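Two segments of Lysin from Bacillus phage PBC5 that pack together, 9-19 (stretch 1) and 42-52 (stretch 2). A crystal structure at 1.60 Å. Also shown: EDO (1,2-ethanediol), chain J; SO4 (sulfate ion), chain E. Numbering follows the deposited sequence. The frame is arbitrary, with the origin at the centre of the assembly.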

# COMPACT_ATOMS: atom_id res chain seq x y z
N PRO A 9 -5.68 11.05 -3.52
CA PRO A 9 -6.85 10.40 -4.10
C PRO A 9 -6.60 8.99 -4.64
O PRO A 9 -7.56 8.24 -4.83
CB PRO A 9 -7.25 11.34 -5.23
CG PRO A 9 -6.04 12.10 -5.56
CD PRO A 9 -5.28 12.24 -4.27
N GLU A 10 -5.34 8.62 -4.90
CA GLU A 10 -5.08 7.27 -5.40
C GLU A 10 -3.77 6.81 -4.78
O GLU A 10 -2.97 7.65 -4.36
CB GLU A 10 -4.96 7.21 -6.92
CG GLU A 10 -3.86 8.11 -7.48
CD GLU A 10 -3.73 8.04 -9.02
OE1 GLU A 10 -4.55 7.34 -9.68
OE2 GLU A 10 -2.80 8.69 -9.56
N GLY A 11 -3.56 5.50 -4.75
CA GLY A 11 -2.26 4.99 -4.32
C GLY A 11 -2.12 4.71 -2.84
O GLY A 11 -2.92 5.18 -2.03
N ILE A 12 -1.05 3.99 -2.50
CA ILE A 12 -0.76 3.68 -1.10
C ILE A 12 0.67 4.03 -0.71
O ILE A 12 1.07 3.81 0.44
CB ILE A 12 -1.03 2.21 -0.78
CG1 ILE A 12 -0.22 1.29 -1.72
CG2 ILE A 12 -2.56 1.88 -0.89
CD1 ILE A 12 -0.23 -0.21 -1.25
N GLY A 13 1.47 4.57 -1.64
CA GLY A 13 2.84 4.94 -1.27
C GLY A 13 3.62 5.34 -2.52
O GLY A 13 3.05 5.36 -3.62
N VAL A 14 4.90 5.63 -2.35
CA VAL A 14 5.79 5.99 -3.45
C VAL A 14 7.10 5.19 -3.31
O VAL A 14 7.75 5.21 -2.25
CB VAL A 14 6.09 7.52 -3.45
CG1 VAL A 14 7.07 7.87 -4.56
CG2 VAL A 14 4.79 8.34 -3.60
N ALA A 15 7.53 4.54 -4.39
CA ALA A 15 8.72 3.65 -4.40
C ALA A 15 9.86 4.22 -5.26
O ALA A 15 9.62 4.77 -6.33
CB ALA A 15 8.31 2.28 -4.93
N LEU A 16 11.09 4.09 -4.78
CA LEU A 16 12.25 4.49 -5.56
C LEU A 16 13.26 3.35 -5.56
O LEU A 16 13.57 2.82 -4.51
CB LEU A 16 12.86 5.75 -4.94
CG LEU A 16 14.11 6.25 -5.64
CD1 LEU A 16 13.72 6.91 -6.99
CD2 LEU A 16 14.74 7.24 -4.69
N SER A 17 13.72 2.93 -6.74
CA SER A 17 14.73 1.88 -6.88
C SER A 17 15.91 2.07 -5.93
O SER A 17 16.43 3.19 -5.81
CB SER A 17 15.28 1.85 -8.31
OG SER A 17 16.30 0.85 -8.45
N ILE A 18 16.36 0.97 -5.31
CA ILE A 18 17.62 1.02 -4.55
C ILE A 18 18.88 0.96 -5.43
O ILE A 18 20.00 1.17 -4.94
CB ILE A 18 17.71 -0.12 -3.49
CG1 ILE A 18 17.82 -1.49 -4.19
CG2 ILE A 18 16.51 -0.04 -2.51
CD1 ILE A 18 18.09 -2.69 -3.21
N TYR A 19 18.70 0.69 -6.72
CA TYR A 19 19.83 0.51 -7.66
C TYR A 19 20.13 1.83 -8.39
O TYR A 19 19.32 2.75 -8.35
CB TYR A 19 19.48 -0.58 -8.68
CG TYR A 19 19.22 -1.90 -8.01
CD1 TYR A 19 20.28 -2.71 -7.61
CD2 TYR A 19 17.93 -2.32 -7.74
CE1 TYR A 19 20.04 -3.91 -6.97
CE2 TYR A 19 17.69 -3.50 -7.10
CZ TYR A 19 18.73 -4.29 -6.73
OH TYR A 19 18.49 -5.47 -6.09
N LYS A 42 14.56 3.34 -15.83
CA LYS A 42 14.51 4.78 -15.55
C LYS A 42 14.23 4.97 -14.09
O LYS A 42 13.12 4.70 -13.62
CB LYS A 42 13.41 5.47 -16.37
CG LYS A 42 13.37 6.98 -16.22
CD LYS A 42 14.66 7.58 -16.75
CE LYS A 42 14.65 9.10 -16.82
NZ LYS A 42 15.97 9.59 -17.37
N LYS A 43 15.22 5.45 -13.35
CA LYS A 43 15.04 5.62 -11.93
C LYS A 43 14.40 6.96 -11.59
O LYS A 43 15.05 8.00 -11.65
CB LYS A 43 16.38 5.50 -11.21
CG LYS A 43 16.24 5.63 -9.71
CD LYS A 43 17.61 5.36 -9.09
CE LYS A 43 17.53 5.54 -7.59
NZ LYS A 43 18.71 5.07 -6.87
N ILE A 44 13.11 6.92 -11.28
CA ILE A 44 12.35 8.05 -10.77
C ILE A 44 11.40 7.51 -9.71
O ILE A 44 11.16 6.30 -9.66
CB ILE A 44 11.53 8.75 -11.88
CG1 ILE A 44 10.68 7.72 -12.60
CG2 ILE A 44 12.40 9.51 -12.85
CD1 ILE A 44 9.60 8.36 -13.43
N PRO A 45 10.82 8.38 -8.88
CA PRO A 45 9.80 7.84 -7.97
C PRO A 45 8.57 7.31 -8.73
O PRO A 45 8.12 7.96 -9.68
CB PRO A 45 9.43 9.04 -7.10
CG PRO A 45 10.57 9.99 -7.20
CD PRO A 45 11.14 9.79 -8.59
N TYR A 46 8.04 6.15 -8.32
CA TYR A 46 6.85 5.56 -8.93
C TYR A 46 5.76 5.41 -7.88
O TYR A 46 6.02 4.86 -6.82
CB TYR A 46 7.17 4.20 -9.54
CG TYR A 46 8.07 4.28 -10.76
CD1 TYR A 46 7.56 4.64 -12.00
CD2 TYR A 46 9.44 3.99 -10.66
CE1 TYR A 46 8.38 4.71 -13.13
CE2 TYR A 46 10.28 4.07 -11.78
CZ TYR A 46 9.73 4.43 -13.01
OH TYR A 46 10.57 4.51 -14.10
N LYS A 47 4.54 5.85 -8.19
CA LYS A 47 3.42 5.64 -7.28
C LYS A 47 3.09 4.14 -7.16
O LYS A 47 3.15 3.39 -8.15
CB LYS A 47 2.18 6.42 -7.73
CG LYS A 47 1.04 6.40 -6.66
CD LYS A 47 -0.07 7.43 -6.97
CE LYS A 47 0.48 8.85 -6.96
NZ LYS A 47 -0.56 9.83 -7.38
N VAL A 48 2.83 3.69 -5.94
CA VAL A 48 2.45 2.31 -5.66
C VAL A 48 0.92 2.25 -5.53
O VAL A 48 0.32 3.04 -4.76
CB VAL A 48 3.07 1.85 -4.34
CG1 VAL A 48 2.58 0.46 -3.98
CG2 VAL A 48 4.65 1.86 -4.45
N PHE A 49 0.30 1.31 -6.24
CA PHE A 49 -1.15 1.22 -6.24
C PHE A 49 -1.70 0.07 -5.40
O PHE A 49 -2.87 0.15 -4.97
CB PHE A 49 -1.67 1.13 -7.69
CG PHE A 49 -1.40 2.39 -8.44
CD1 PHE A 49 -0.31 2.49 -9.28
CD2 PHE A 49 -2.18 3.52 -8.22
CE1 PHE A 49 -0.02 3.69 -9.90
CE2 PHE A 49 -1.91 4.73 -8.86
CZ PHE A 49 -0.81 4.83 -9.70
N ALA A 50 -0.90 -0.95 -5.16
CA ALA A 50 -1.34 -2.12 -4.40
C ALA A 50 -0.15 -2.85 -3.85
O ALA A 50 0.97 -2.72 -4.37
CB ALA A 50 -2.18 -3.09 -5.26
N GLY A 51 -0.40 -3.66 -2.84
CA GLY A 51 0.63 -4.48 -2.22
C GLY A 51 0.17 -5.93 -2.23
O GLY A 51 -1.05 -6.24 -2.12
N TYR A 52 1.14 -6.84 -2.42
CA TYR A 52 0.96 -8.26 -2.24
C TYR A 52 1.74 -8.59 -0.99
O TYR A 52 2.98 -8.42 -0.98
CB TYR A 52 1.51 -9.06 -3.42
CG TYR A 52 1.49 -10.52 -3.11
CD1 TYR A 52 0.28 -11.19 -2.90
CD2 TYR A 52 2.68 -11.24 -2.96
CE1 TYR A 52 0.24 -12.54 -2.57
CE2 TYR A 52 2.65 -12.61 -2.64
CZ TYR A 52 1.43 -13.25 -2.49
OH TYR A 52 1.38 -14.60 -2.19
C1 EDO J . -6.50 3.46 -4.96
O1 EDO J . -5.80 4.26 -5.93
C2 EDO J . -5.77 2.13 -4.96
O2 EDO J . -4.41 2.42 -4.60
S SO4 E . 11.13 2.32 -18.24
O1 SO4 E . 12.55 2.03 -18.12
O2 SO4 E . 10.40 1.09 -18.51
O3 SO4 E . 10.90 3.26 -19.34
O4 SO4 E . 10.64 2.92 -17.00
O HOH W 1 -2.27 10.15 -5.05
O HOH W 2 12.75 4.04 -9.17

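Two strands run antiparallel here, and reading stretch 2 from its start shows a backbone ladder closed by a lysine near each end. Lys43 comes first. Its side chain is fully extended, every chi angle t, and it carries the ammonium across to backbone carbonyls: NZ donates to Tyr19 O at 2.8 Å and, weakly, to Ser17 O at 3.1 Å. A charged group thus satisfies acceptors just where the strand of stretch 1 gives way to loop. Beside it, water 2 bridges the stretches, accepting from Ser17 N and donating to Ile44 O, each at 2.8 Å, and so fills a rung that the backbones do not make directly.

Pro45 has no amide hydrogen to offer, and it contributes surface instead: its CB lies 3.7 Å from Val14 CG1, while its ring CD sits 4.2 Å from Leu16 CD1. At Tyr46 the ladder is at its most regular. Tyr46 N donates to Ala15 O and Ala15 N to Tyr46 O, both at 2.9 Å and nearly straight.

Lys47 faces Val14 in the non-hydrogen-bonded pair, so its backbone makes no rung; its side chain reaches along the sheet until NZ forms a salt bridge with Glu10 OE2, 3.3 Å and weak as a hydrogen bond. Water 1 reinforces it, accepting from Lys47 NZ at 2.9 Å and donating to Glu10 O at 2.7 Å.

Val48 resumes the ladder: its N donates to Gly13 O (2.9 Å), its O accepts from Ile12 N (2.8 Å). On the face shared with Ala15 and Tyr46, its CG2 packs 3.7 Å from Ala15 CB, and its CG1 meets Ile12 CG1 at the same distance. Gly11 is glycine for cause: its backbone angles would jam a CB against the preceding carbonyl, and that CB would also strike Lys47 CD. Finally, the Phe49 ring turns its edge to Glu10 CD, with CE2 3.8 Å away.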